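Protein PTHB1 (Homo sapiens, PDB 4YD8) is a subunit of the BBSome, a coat complex thought to sort membrane proteins to primary cilia, and is seen here as its N-terminal seven-bladed beta-propeller. Local coordinates at residues D12-I17 with A69-L74; L29-V34 with G40-I45; S196-S201 with V206-Y211. All blocks are in the same frame, centred on the assembly; numbering follows the deposited sequence.

Interaction 1 (D12-I17 with A69-L74)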
loop_
_atom_site.group_PDB
_atom_site.type_symbol
_atom_site.label_atom_id
_atom_site.label_comp_id
_atom_site.label_asym_id
_atom_site.label_seq_id
_atom_site.Cartn_x
_atom_site.Cartn_y
_atom_site.Cartn_z
ATOM N N ASP A 12 18.179 -10.607 6.446
ATOM C CA ASP A 12 17.088 -10.390 7.379
ATOM C C ASP A 12 17.602 -10.073 8.776
ATOM O O ASP A 12 18.710 -10.475 9.155
ATOM C CB ASP A 12 16.178 -11.614 7.433
ATOM C CG ASP A 12 16.916 -12.853 7.900
ATOM O OD1 ASP A 12 17.924 -13.187 7.266
ATOM O OD2 ASP A 12 16.503 -13.483 8.895
ATOM N N TRP A 13 16.802 -9.342 9.541
ATOM C CA TRP A 13 17.203 -9.022 10.898
ATOM C C TRP A 13 16.046 -9.131 11.880
ATOM O O TRP A 13 16.224 -8.869 13.068
ATOM C CB TRP A 13 17.839 -7.624 10.959
ATOM C CG TRP A 13 16.988 -6.496 10.440
ATOM C CD1 TRP A 13 16.936 -6.024 9.153
ATOM C CD2 TRP A 13 16.095 -5.681 11.202
ATOM N NE1 TRP A 13 16.043 -4.978 9.071
ATOM C CE2 TRP A 13 15.528 -4.737 10.318
ATOM C CE3 TRP A 13 15.718 -5.654 12.556
ATOM C CZ2 TRP A 13 14.601 -3.782 10.738
ATOM C CZ3 TRP A 13 14.797 -4.710 12.972
ATOM C CH2 TRP A 13 14.240 -3.788 12.065
ATOM N N TRP A 14 14.872 -9.533 11.392
ATOM C CA TRP A 14 13.690 -9.672 12.249
ATOM C C TRP A 14 12.567 -10.374 11.501
ATOM O O TRP A 14 12.286 -10.056 10.346
ATOM C CB TRP A 14 13.191 -8.312 12.735
ATOM C CG TRP A 14 12.040 -8.351 13.719
ATOM C CD1 TRP A 14 12.130 -8.397 15.078
ATOM C CD2 TRP A 14 10.636 -8.292 13.414
ATOM N NE1 TRP A 14 10.878 -8.395 15.640
ATOM C CE2 TRP A 14 9.943 -8.331 14.643
ATOM C CE3 TRP A 14 9.902 -8.236 12.228
ATOM C CZ2 TRP A 14 8.549 -8.294 14.719
ATOM C CZ3 TRP A 14 8.516 -8.191 12.307
ATOM C CH2 TRP A 14 7.857 -8.224 13.543
ATOM N N SER A 15 11.912 -11.322 12.161
ATOM C CA SER A 15 10.709 -11.900 11.593
ATOM C C SER A 15 9.748 -12.321 12.690
ATOM O O SER A 15 10.135 -12.527 13.840
ATOM C CB SER A 15 11.044 -13.090 10.686
ATOM O OG SER A 15 11.413 -14.233 11.436
ATOM N N THR A 16 8.479 -12.419 12.336
ATOM C CA THR A 16 7.502 -12.980 13.253
ATOM C C THR A 16 6.440 -13.703 12.440
ATOM O O THR A 16 6.387 -13.591 11.211
ATOM C CB THR A 16 6.856 -11.896 14.161
ATOM O OG1 THR A 16 6.234 -12.517 15.296
ATOM C CG2 THR A 16 5.814 -11.079 13.405
ATOM N N ILE A 17 5.602 -14.456 13.135
ATOM C CA ILE A 17 4.448 -15.073 12.506
ATOM C C ILE A 17 3.206 -14.508 13.176
ATOM O O ILE A 17 3.092 -14.531 14.401
ATOM C CB ILE A 17 4.492 -16.607 12.615
ATOM C CG1 ILE A 17 5.711 -17.143 11.866
ATOM C CG2 ILE A 17 3.221 -17.224 12.054
ATOM C CD1 ILE A 17 5.875 -18.669 11.967
ATOM N N ALA A 69 12.045 -3.782 25.501
ATOM C CA ALA A 69 10.634 -3.535 25.204
ATOM C C ALA A 69 10.189 -4.435 24.058
ATOM O O ALA A 69 10.976 -4.756 23.168
ATOM C CB ALA A 69 10.398 -2.070 24.861
ATOM N N GLU A 70 8.930 -4.853 24.095
ATOM C CA GLU A 70 8.383 -5.727 23.069
ATOM C C GLU A 70 8.375 -5.045 21.709
ATOM O O GLU A 70 8.248 -3.825 21.615
ATOM C CB GLU A 70 6.962 -6.164 23.440
ATOM C CG GLU A 70 6.896 -7.123 24.624
ATOM C CD GLU A 70 7.671 -8.402 24.375
ATOM O OE1 GLU A 70 7.279 -9.174 23.474
ATOM O OE2 GLU A 70 8.677 -8.634 25.077
ATOM N N ASP A 71 8.518 -5.844 20.661
ATOM C CA ASP A 71 8.426 -5.372 19.283
ATOM C C ASP A 71 6.973 -5.012 18.983
ATOM O O ASP A 71 6.682 -4.142 18.172
ATOM C CB ASP A 71 8.902 -6.444 18.289
ATOM C CG ASP A 71 10.380 -6.822 18.454
ATOM O OD1 ASP A 71 11.269 -5.969 18.244
ATOM O OD2 ASP A 71 10.649 -8.004 18.766
ATOM N N LEU A 72 6.062 -5.727 19.627
ATOM C CA LEU A 72 4.636 -5.516 19.398
ATOM C C LEU A 72 4.150 -4.339 20.240
ATOM O O LEU A 72 4.129 -4.414 21.465
ATOM C CB LEU A 72 3.841 -6.781 19.733
ATOM C CG LEU A 72 2.326 -6.690 19.551
ATOM C CD1 LEU A 72 1.983 -6.617 18.072
ATOM C CD2 LEU A 72 1.653 -7.883 20.214
ATOM N N LEU A 73 3.768 -3.252 19.582
ATOM C CA LEU A 73 3.291 -2.073 20.298
ATOM C C LEU A 73 1.823 -2.207 20.659
ATOM O O LEU A 73 1.388 -1.732 21.695
ATOM C CB LEU A 73 3.493 -0.818 19.458
ATOM C CG LEU A 73 4.931 -0.488 19.057
ATOM C CD1 LEU A 73 4.954 0.826 18.299
ATOM C CD2 LEU A 73 5.848 -0.440 20.271
ATOM N N LEU A 74 1.063 -2.853 19.784
ATOM C CA LEU A 74 -0.367 -2.922 19.968
ATOM C C LEU A 74 -0.950 -4.071 19.180
ATOM O O LEU A 74 -0.562 -4.315 18.039
ATOM C CB LEU A 74 -1.026 -1.611 19.540
ATOM C CG LEU A 74 -2.557 -1.531 19.655
ATOM C CD1 LEU A 74 -2.954 -0.234 20.318
ATOM C CD2 LEU A 74 -3.209 -1.626 18.293
#

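Interaction 2 (L29-V34 with G40-I45)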
loop_
_atom_site.group_PDB
_atom_site.type_symbol
_atom_site.label_atom_id
_atom_site.label_comp_id
_atom_site.label_asym_id
_atom_site.label_seq_id
_atom_site.Cartn_x
_atom_site.Cartn_y
_atom_site.Cartn_z
ATOM N N LEU A 29 -0.805 -4.610 4.613
ATOM C CA LEU A 29 0.489 -4.148 5.156
ATOM C C LEU A 29 0.689 -2.645 4.941
ATOM O O LEU A 29 0.565 -2.149 3.811
ATOM C CB LEU A 29 1.635 -4.925 4.492
ATOM C CG LEU A 29 3.045 -4.447 4.862
ATOM C CD1 LEU A 29 3.308 -4.663 6.355
ATOM C CD2 LEU A 29 4.088 -5.160 3.992
ATOM N N CYS A 30 1.006 -1.922 6.008
ATOM C CA CYS A 30 1.278 -0.509 5.895
ATOM C C CYS A 30 2.513 -0.157 6.720
ATOM O O CYS A 30 2.698 -0.668 7.823
ATOM C CB CYS A 30 0.057 0.300 6.354
ATOM S SG CYS A 30 0.240 2.072 6.157
ATOM N N LEU A 31 3.368 0.669 6.139
ATOM C CA LEU A 31 4.567 1.165 6.817
ATOM C C LEU A 31 4.472 2.678 6.962
ATOM O O LEU A 31 4.534 3.396 5.966
ATOM C CB LEU A 31 5.827 0.804 6.027
ATOM C CG LEU A 31 6.800 -0.290 6.463
ATOM C CD1 LEU A 31 7.981 -0.346 5.484
ATOM C CD2 LEU A 31 7.306 -0.069 7.900
ATOM N N ALA A 32 4.334 3.172 8.190
ATOM C CA ALA A 32 4.138 4.610 8.361
ATOM C C ALA A 32 4.426 5.070 9.775
ATOM O O ALA A 32 4.430 4.268 10.711
ATOM C CB ALA A 32 2.678 4.994 7.990
ATOM N N ASN A 33 4.648 6.371 9.921
ATOM C CA ASN A 33 4.903 6.957 11.232
ATOM C C ASN A 33 3.566 7.219 11.914
ATOM O O ASN A 33 3.190 8.367 12.141
ATOM C CB ASN A 33 5.717 8.241 11.097
ATOM C CG ASN A 33 6.130 8.811 12.444
ATOM O OD1 ASN A 33 6.027 8.138 13.468
ATOM N ND2 ASN A 33 6.587 10.055 12.448
ATOM N N VAL A 34 2.866 6.133 12.240
ATOM C CA VAL A 34 1.446 6.190 12.599
ATOM C C VAL A 34 1.227 6.832 13.976
ATOM O O VAL A 34 0.140 7.351 14.261
ATOM C CB VAL A 34 0.806 4.758 12.547
ATOM C CG1 VAL A 34 1.363 3.865 13.654
ATOM C CG2 VAL A 34 -0.730 4.834 12.609
ATOM N N GLY A 40 10.799 10.157 13.424
ATOM C CA GLY A 40 10.418 9.890 12.046
ATOM C C GLY A 40 10.479 8.431 11.611
ATOM O O GLY A 40 10.419 8.128 10.423
ATOM N N GLN A 41 10.595 7.517 12.564
ATOM C CA GLN A 41 10.639 6.092 12.235
ATOM C C GLN A 41 9.282 5.531 11.823
ATOM O O GLN A 41 8.252 5.864 12.418
ATOM C CB GLN A 41 11.171 5.300 13.430
ATOM C CG GLN A 41 12.580 5.682 13.793
ATOM C CD GLN A 41 13.545 5.217 12.741
ATOM O OE1 GLN A 41 13.716 4.012 12.537
ATOM N NE2 GLN A 41 14.162 6.160 12.041
ATOM N N ASP A 42 9.271 4.649 10.823
ATOM C CA ASP A 42 8.029 3.956 10.495
ATOM C C ASP A 42 7.695 2.907 11.545
ATOM O O ASP A 42 8.564 2.458 12.290
ATOM C CB ASP A 42 8.107 3.282 9.121
ATOM C CG ASP A 42 8.144 4.284 7.996
ATOM O OD1 ASP A 42 7.435 5.314 8.116
ATOM O OD2 ASP A 42 8.874 4.047 7.010
ATOM N N LYS A 43 6.424 2.546 11.610
ATOM C CA LYS A 43 6.004 1.353 12.335
ATOM C C LYS A 43 5.354 0.432 11.318
ATOM O O LYS A 43 4.888 0.901 10.287
ATOM C CB LYS A 43 5.023 1.676 13.460
ATOM C CG LYS A 43 5.686 2.316 14.672
ATOM C CD LYS A 43 5.971 3.778 14.428
ATOM C CE LYS A 43 6.945 4.327 15.460
ATOM N NZ LYS A 43 7.309 5.710 15.082
ATOM N N ILE A 44 5.337 -0.866 11.604
ATOM C CA ILE A 44 4.667 -1.820 10.724
ATOM C C ILE A 44 3.236 -1.978 11.219
ATOM O O ILE A 44 3.016 -2.309 12.392
ATOM C CB ILE A 44 5.355 -3.187 10.720
ATOM C CG1 ILE A 44 6.833 -3.063 10.346
ATOM C CG2 ILE A 44 4.663 -4.152 9.768
ATOM C CD1 ILE A 44 7.578 -4.353 10.576
ATOM N N ILE A 45 2.270 -1.720 10.342
ATOM C CA ILE A 45 0.869 -1.939 10.681
ATOM C C ILE A 45 0.335 -3.051 9.803
ATOM O O ILE A 45 0.457 -2.980 8.581
ATOM C CB ILE A 45 -0.012 -0.682 10.468
ATOM C CG1 ILE A 45 0.553 0.512 11.244
ATOM C CG2 ILE A 45 -1.476 -0.991 10.864
ATOM C CD1 ILE A 45 1.285 1.498 10.396
#

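Interaction 3 (S196-S201 with V206-Y211)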
loop_
_atom_site.group_PDB
_atom_site.type_symbol
_atom_site.label_atom_id
_atom_site.label_comp_id
_atom_site.label_asym_id
_atom_site.label_seq_id
_atom_site.Cartn_x
_atom_site.Cartn_y
_atom_site.Cartn_z
ATOM N N SER A 196 -6.793 12.657 -10.224
ATOM C CA SER A 196 -7.623 11.621 -10.838
ATOM C C SER A 196 -7.541 10.295 -10.101
ATOM O O SER A 196 -6.569 10.019 -9.386
ATOM C CB SER A 196 -7.228 11.399 -12.306
ATOM O OG SER A 196 -7.335 12.593 -13.059
ATOM N N PHE A 197 -8.570 9.473 -10.292
ATOM C CA PHE A 197 -8.575 8.102 -9.802
ATOM C C PHE A 197 -8.219 7.153 -10.929
ATOM O O PHE A 197 -8.743 7.271 -12.037
ATOM C CB PHE A 197 -9.940 7.715 -9.225
ATOM C CG PHE A 197 -10.320 8.490 -7.996
ATOM C CD1 PHE A 197 -9.656 8.282 -6.800
ATOM C CD2 PHE A 197 -11.338 9.418 -8.036
ATOM C CE1 PHE A 197 -10.003 8.997 -5.663
ATOM C CE2 PHE A 197 -11.695 10.138 -6.897
ATOM C CZ PHE A 197 -11.014 9.924 -5.716
ATOM N N LEU A 198 -7.340 6.204 -10.642
ATOM C CA LEU A 198 -6.945 5.218 -11.645
ATOM C C LEU A 198 -7.406 3.834 -11.222
ATOM O O LEU A 198 -7.323 3.465 -10.047
ATOM C CB LEU A 198 -5.414 5.243 -11.854
ATOM C CG LEU A 198 -5.002 6.418 -12.750
ATOM C CD1 LEU A 198 -4.973 7.761 -12.012
ATOM C CD2 LEU A 198 -3.697 6.154 -13.406
ATOM N N THR A 199 -7.918 3.067 -12.175
ATOM C CA THR A 199 -8.223 1.683 -11.896
ATOM C C THR A 199 -7.961 0.856 -13.150
ATOM O O THR A 199 -7.565 1.402 -14.181
ATOM C CB THR A 199 -9.677 1.505 -11.406
ATOM O OG1 THR A 199 -9.863 0.163 -10.938
ATOM C CG2 THR A 199 -10.691 1.814 -12.533
ATOM N N VAL A 200 -8.107 -0.460 -13.041
ATOM C CA VAL A 200 -8.049 -1.322 -14.221
ATOM C C VAL A 200 -9.280 -2.220 -14.243
ATOM O O VAL A 200 -9.575 -2.897 -13.259
ATOM C CB VAL A 200 -6.802 -2.199 -14.258
ATOM C CG1 VAL A 200 -6.646 -2.828 -15.652
ATOM C CG2 VAL A 200 -5.543 -1.384 -13.868
ATOM N N SER A 201 -9.981 -2.235 -15.369
ATOM C CA SER A 201 -11.248 -2.955 -15.464
ATOM C C SER A 201 -11.048 -4.411 -15.855
ATOM O O SER A 201 -9.953 -4.819 -16.239
ATOM C CB SER A 201 -12.172 -2.288 -16.487
ATOM O OG SER A 201 -11.624 -2.424 -17.786
ATOM N N VAL A 206 -6.776 0.131 -18.404
ATOM C CA VAL A 206 -6.410 1.112 -17.397
ATOM C C VAL A 206 -7.257 2.358 -17.640
ATOM O O VAL A 206 -7.304 2.858 -18.749
ATOM C CB VAL A 206 -4.915 1.482 -17.448
ATOM C CG1 VAL A 206 -4.582 2.488 -16.348
ATOM C CG2 VAL A 206 -4.050 0.237 -17.267
ATOM N N GLU A 207 -7.925 2.849 -16.605
ATOM C CA GLU A 207 -8.835 3.980 -16.747
ATOM C C GLU A 207 -8.515 5.081 -15.755
ATOM O O GLU A 207 -8.197 4.805 -14.601
ATOM C CB GLU A 207 -10.279 3.520 -16.547
ATOM C CG GLU A 207 -10.667 2.369 -17.438
ATOM C CD GLU A 207 -12.104 1.955 -17.261
ATOM O OE1 GLU A 207 -12.676 2.233 -16.185
ATOM O OE2 GLU A 207 -12.672 1.359 -18.208
ATOM N N SER A 208 -8.599 6.326 -16.212
ATOM C CA SER A 208 -8.341 7.471 -15.354
ATOM C C SER A 208 -9.578 8.364 -15.336
ATOM O O SER A 208 -10.066 8.768 -16.386
ATOM C CB SER A 208 -7.127 8.260 -15.842
ATOM O OG SER A 208 -6.862 9.387 -15.019
ATOM N N TYR A 209 -10.066 8.667 -14.137
ATOM C CA TYR A 209 -11.235 9.523 -13.957
ATOM C C TYR A 209 -10.877 10.780 -13.173
ATOM O O TYR A 209 -10.390 10.685 -12.053
ATOM C CB TYR A 209 -12.341 8.779 -13.205
ATOM C CG TYR A 209 -12.876 7.576 -13.929
ATOM C CD1 TYR A 209 -12.305 6.324 -13.744
ATOM C CD2 TYR A 209 -13.954 7.690 -14.805
ATOM C CE1 TYR A 209 -12.786 5.209 -14.409
ATOM C CE2 TYR A 209 -14.445 6.575 -15.482
ATOM C CZ TYR A 209 -13.850 5.336 -15.276
ATOM O OH TYR A 209 -14.314 4.212 -15.926
ATOM N N LYS A 210 -11.139 11.949 -13.747
ATOM C CA LYS A 210 -10.908 13.213 -13.054
ATOM C C LYS A 210 -11.818 13.348 -11.842
ATOM O O LYS A 210 -13.023 13.079 -11.927
ATOM C CB LYS A 210 -11.128 14.398 -13.996
ATOM C CG LYS A 210 -10.166 14.454 -15.171
ATOM C CD LYS A 210 -9.576 15.850 -15.336
ATOM C CE LYS A 210 -8.289 16.027 -14.519
ATOM N NZ LYS A 210 -8.483 16.112 -13.033
ATOM N N TYR A 211 -11.245 13.765 -10.712
ATOM C CA TYR A 211 -12.025 13.942 -9.492
ATOM C C TYR A 211 -13.219 14.884 -9.669
ATOM O O TYR A 211 -14.328 14.585 -9.212
ATOM C CB TYR A 211 -11.151 14.476 -8.357
ATOM C CG TYR A 211 -11.943 14.700 -7.091
ATOM C CD1 TYR A 211 -12.379 13.624 -6.333
ATOM C CD2 TYR A 211 -12.260 15.977 -6.660
ATOM C CE1 TYR A 211 -13.101 13.807 -5.181
ATOM C CE2 TYR A 211 -12.988 16.173 -5.496
ATOM C CZ TYR A 211 -13.403 15.076 -4.762
ATOM O OH TYR A 211 -14.127 15.243 -3.609
HETATM O O HOH W 1 -6.991 11.929 -15.821
HETATM O O HOH W 2 -13.852 -0.908 -18.708
#

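Interaction 1 (D12-I17 with A69-L74)
Trp-14 and Asp-71 make this contact alone, burying 87 Å² between 12-17 and 69-74. Followed along the second segment, the walk begins at Glu-70, whose carbonyl oxygen accepts a hydrogen bond from the side-chain amide of Gln-124.

At Asp-71, the last residue before the strand begins, a side chain turns to meet the indole. With chi1 at -63°, CG lies beside the backbone N and opposite the carbonyl carbon. From there the carboxylate reaches the edge of the Trp-14 ring, where NE1 donates to OD2 over 3.2 Å with an N-H...O angle of 163°. Seen from the indole the bond is well aimed, since OD2 lies nearly in the ring plane. The carboxylate is met differently: NE1 comes from above its plane, and the two planes are turned 73° apart. CB of Asp-71 comes within 4.0 Å of CZ2 of Trp-14. Asp-71 is modelled in two conformations, and this geometry describes one of them.

The strand starts at Leu-72, whose carbonyl oxygen is a second acceptor for Gln-124 NE2. Leu-73 and Leu-74 then both face Ile-55 in a classic beta bulge. Strand 72-77 is the outer strand of the first complete blade. Strand 8-17 is the outer strand of the closing blade, added to 357-362 from the N-terminus in the manner of a propeller's Velcro closure, so the contact bridges neighbouring blades at their rims.

OD1 of Asp-71 accepts from the backbone N of His-59, while Trp-14 meets Phe-56 edge-to-face. In the conformer described, a neutral indole N-H thus meets, by a nearly straight bond, a carboxylate whose charge is probably shared between Trp-14 and the His-59 N-H.

Interaction 2 (L29-V34 with G40-I45)
Cys-30 and Ile-45 form one hydrogen-bonded antiparallel pair and Ala-32 and Lys-43 the next, while Leu-31 and Ile-44 form the non-hydrogen-bonded pair between them. The strand directions differ by 157°. Ile-45 N donates to Cys-30 O at 2.8 Å, and Lys-43 N to Ala-32 O at 2.8 Å; each pair also has the return bond.

Ile-45, on the face of Cys-30 and Ala-32, meets Val-34 tip to tip, CB of Val-34 lying 3.9 Å from CD1 of Ile-45. On the face of Leu-31 and Ile-44, CD1 of Leu-29 reaches CG2 of Ile-44 at 3.7 Å.

Lys-43 runs alongside Asn-33, its chain bent at chi2 (78°). This brings NZ to Gln-41 O at 2.8 Å and, weakly, to Asn-33 OD1 at 3.2 Å. A salt bridge to Asp-35 holds the same ammonium, while Ser-37 bonds to Asn-33 OD1 and so helps to position it.

Outside this shell, Cys-30, Ala-32 and Val-34 lie on Val-87 of strand 84-88, whereas Leu-29 and Ile-44 pack against the closing blade at Leu-352 and Val-350. Such a hairpin, its two faces packed between adjacent sheets, is the inner part of a beta-propeller blade.

Interaction 3 (S196-S201 with V206-Y211)
The two middle strands of a four-stranded propeller blade meet here as a beta hairpin, pairing Phe-197 with Tyr-209 and Thr-199 with Glu-207. Phe-197 N donates to Tyr-209 O and Glu-207 N to Thr-199 O, each at 2.8 Å, both pairs having return bonds.

On the face of Phe-197 and Thr-199, the Tyr-209 hydroxyl donates to Glu-207 OE1 over 2.6 Å, from well above the carboxylate plane. A water donates to Glu-207 OE2 and also bonds Ser-201 OG. Tyr-211, just past the end of its strand, lies side by side with Phe-197, CE2 of Phe-197 coming in the Tyr-211 ring plane to 3.6 Å from CD1 of Tyr-211. Phe-147 contacts both rings, and the Phe-197 side chain is about 7 Å from Gly-145, a position critical for protein stability.

On the other face, Val-200 and Val-206 touch through their CG2 methyls at 4.1 Å. Ser-208 OG, set opposite its backbone N (chi1 180°), shares a water with Ser-196 OG at 2.7 and 2.9 Å respectively. Ser-196 OG also bonds Thr-194 O.

Glu-207 thus has OE1 held by Tyr-209 and OE2 by water, probably stabilising its charge, while backbone carbonyls also serve hydroxyls.

Overall arrangement
Interactions 2 and 3 are backbone-paired hairpins within single blades, whereas interaction 1 is one side-chain bond between an outer strand and the loop leading into another. Interaction 2 lies nearest the propeller's middle, about 11 Å from the chain's centre, against about 17 and 20 Å for 3 and 1. Interaction 3 is buried, 2 partly buried and 1 at the surface. Through 69-74, interaction 1 reaches the sheet that holds interaction 2 and touches it, Leu-73 CD1 lying 4.0 Å from Lys-43 CG; 2 nests in the loop closed by 1. Interaction 3 is across the ring, about 27 Å from interaction 2, centre to centre. Lysine gathers acceptors in 2; waters join hydroxyls and a carboxylate in 3.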